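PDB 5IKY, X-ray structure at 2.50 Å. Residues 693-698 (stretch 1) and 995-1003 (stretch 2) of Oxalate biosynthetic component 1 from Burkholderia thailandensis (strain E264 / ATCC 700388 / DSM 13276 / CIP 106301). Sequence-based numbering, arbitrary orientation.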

# COMPACT_ATOMS: atom_id res chain seq x y z
N ILE A 693 6.13 4.60 15.95
CA ILE A 693 6.47 5.12 14.63
C ILE A 693 6.80 4.00 13.62
O ILE A 693 6.30 4.02 12.50
CB ILE A 693 7.65 6.11 14.70
CG1 ILE A 693 7.25 7.35 15.50
CG2 ILE A 693 8.10 6.52 13.30
CD1 ILE A 693 8.38 8.33 15.71
N PRO A 694 7.64 3.01 14.01
CA PRO A 694 7.88 1.96 13.02
C PRO A 694 6.64 1.10 12.77
O PRO A 694 5.89 0.83 13.71
CB PRO A 694 9.00 1.11 13.65
CG PRO A 694 9.57 1.96 14.73
CD PRO A 694 8.43 2.79 15.23
N CYS A 695 6.44 0.69 11.52
CA CYS A 695 5.36 -0.22 11.15
C CYS A 695 3.98 0.29 11.56
O CYS A 695 3.20 -0.41 12.21
CB CYS A 695 5.62 -1.60 11.76
SG CYS A 695 7.22 -2.28 11.30
N ARG A 696 3.69 1.53 11.16
CA ARG A 696 2.40 2.16 11.39
C ARG A 696 1.33 1.64 10.43
O ARG A 696 1.65 1.12 9.36
CB ARG A 696 2.52 3.68 11.23
CG ARG A 696 2.60 4.48 12.50
CD ARG A 696 2.73 5.96 12.16
NE ARG A 696 1.76 6.36 11.14
CZ ARG A 696 2.05 7.08 10.06
NH1 ARG A 696 3.29 7.48 9.84
NH2 ARG A 696 1.09 7.39 9.20
N TYR A 697 0.07 1.80 10.80
CA TYR A 697 -1.03 1.65 9.86
C TYR A 697 -1.27 2.98 9.17
O TYR A 697 -0.98 4.04 9.74
CB TYR A 697 -2.32 1.19 10.55
CG TYR A 697 -2.37 -0.27 10.92
CD1 TYR A 697 -2.42 -1.25 9.94
CD2 TYR A 697 -2.41 -0.67 12.25
CE1 TYR A 697 -2.49 -2.60 10.27
CE2 TYR A 697 -2.47 -2.00 12.59
CZ TYR A 697 -2.51 -2.96 11.60
OH TYR A 697 -2.57 -4.29 11.96
N ASN A 698 -1.81 2.95 7.96
CA ASN A 698 -2.34 4.16 7.36
C ASN A 698 -3.72 4.43 7.96
O ASN A 698 -4.20 3.65 8.78
CB ASN A 698 -2.39 4.05 5.83
CG ASN A 698 -3.24 2.89 5.36
OD1 ASN A 698 -3.58 1.99 6.13
ND2 ASN A 698 -3.57 2.89 4.07
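Stretch 2 995-1003: FNDVRSLAG

How does stretch 2 first reach stretch 1? Phe995 stays clear of it, and the approach begins at Asn996, a loop residue whose CA-to-CB bond points sideways. Its carbonyl does the work: Tyr697 OH lies 2.8 Å from Asn996 O, a weak hydrogen bond whose proton has another acceptor within reach. The tyrosine's CA-to-CB bond also runs sideways, yet the length of its side chain brings the hydroxyl up to this backbone. The same carbonyl receives a weak bond from Val998 N, at 2.9 Å from Asn996 O, so the chain turns tightly here.

What does Asp997 do if it makes no contact with stretch 1? Its CA-to-CB bond points away from stretch 1, and it serves as the N-cap of the helix. Asp997 OD1 accepts from Ser1000 N at 3.2 Å, while Ser1000 OG donates to Asp997 OD2 at 2.7 Å. Helical geometry follows from Val998 onward, with Leu1001 N bonded to Asp997 O at 2.8 Å.

Where do the two backbones come closest? They do so at Val998, where Val998 CA is 5.6 Å from Cys695 CA. Val998 points toward stretch 1, and its CB packs 3.4 Å from Cys695 O. Its CG1 lies over one face of the Tyr697 ring, 3.8 Å from the centroid and 3.6 Å from Tyr697 CZ, a CH-pi contact. Cys695, with phi/psi of 57/52, lies in the left-handed region just before the short strand of Arg696 and Tyr697.

How does the helix continue past the valine? Arg999 points away and Ser1000 is out of reach, but the next turn returns to the cysteine. Cys695, in the m rotamer, sets SG 3.7 Å from Leu1001 CB and 4.3 Å from Ala1002 CB. The contact thus passes from Tyr697 back to Cys695 as stretch 2 advances, before Gly1003 leaves it.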

# COMPACT_ATOMS: atom_id res chain seq x y z
N PHE A 995 1.86 -10.10 7.31
CA PHE A 995 2.37 -8.79 6.91
C PHE A 995 1.70 -7.66 7.70
O PHE A 995 2.35 -6.67 8.04
CB PHE A 995 2.16 -8.57 5.42
CG PHE A 995 2.38 -7.15 4.97
CD1 PHE A 995 3.66 -6.62 4.92
CD2 PHE A 995 1.31 -6.35 4.59
CE1 PHE A 995 3.87 -5.32 4.50
CE2 PHE A 995 1.52 -5.05 4.18
CZ PHE A 995 2.80 -4.53 4.13
N ASN A 996 0.42 -7.81 7.99
CA ASN A 996 -0.32 -6.79 8.73
C ASN A 996 -0.18 -6.96 10.23
O ASN A 996 -0.80 -6.23 11.01
CB ASN A 996 -1.79 -6.80 8.34
CG ASN A 996 -2.41 -8.18 8.43
OD1 ASN A 996 -1.77 -9.17 8.08
ND2 ASN A 996 -3.64 -8.25 8.91
N ASP A 997 0.62 -7.94 10.65
CA ASP A 997 0.94 -8.09 12.06
C ASP A 997 2.00 -7.06 12.42
O ASP A 997 3.19 -7.37 12.48
CB ASP A 997 1.42 -9.51 12.37
CG ASP A 997 1.46 -9.81 13.85
OD1 ASP A 997 1.42 -8.85 14.66
OD2 ASP A 997 1.53 -11.00 14.22
N VAL A 998 1.56 -5.83 12.67
CA VAL A 998 2.47 -4.71 12.86
C VAL A 998 3.30 -4.86 14.14
O VAL A 998 4.42 -4.36 14.20
CB VAL A 998 1.70 -3.37 12.89
CG1 VAL A 998 1.05 -3.12 11.54
CG2 VAL A 998 0.65 -3.37 13.99
N ARG A 999 2.76 -5.54 15.14
CA ARG A 999 3.49 -5.72 16.39
C ARG A 999 4.61 -6.74 16.20
O ARG A 999 5.70 -6.58 16.76
CB ARG A 999 2.57 -6.15 17.52
CG ARG A 999 3.16 -5.87 18.90
CD ARG A 999 2.32 -6.44 20.03
NE ARG A 999 2.94 -6.19 21.33
CZ ARG A 999 2.73 -6.92 22.42
NH1 ARG A 999 1.90 -7.95 22.38
NH2 ARG A 999 3.35 -6.61 23.55
N SER A 1000 4.35 -7.78 15.40
CA SER A 1000 5.38 -8.74 15.05
C SER A 1000 6.39 -8.12 14.09
O SER A 1000 7.58 -8.40 14.18
CB SER A 1000 4.77 -9.99 14.42
OG SER A 1000 4.01 -10.73 15.37
N LEU A 1001 5.90 -7.29 13.18
CA LEU A 1001 6.78 -6.60 12.24
C LEU A 1001 7.74 -5.66 12.96
O LEU A 1001 8.94 -5.67 12.70
CB LEU A 1001 5.97 -5.81 11.21
CG LEU A 1001 5.81 -6.47 9.84
CD1 LEU A 1001 5.15 -5.51 8.88
CD2 LEU A 1001 7.14 -6.93 9.30
N ALA A 1002 7.20 -4.87 13.88
CA ALA A 1002 8.00 -3.92 14.64
C ALA A 1002 9.06 -4.62 15.49
O ALA A 1002 10.08 -4.04 15.84
CB ALA A 1002 7.10 -3.06 15.53
N GLY A 1003 8.80 -5.88 15.82
CA GLY A 1003 9.71 -6.65 16.66
C GLY A 1003 10.71 -7.47 15.88
O GLY A 1003 11.56 -8.14 16.47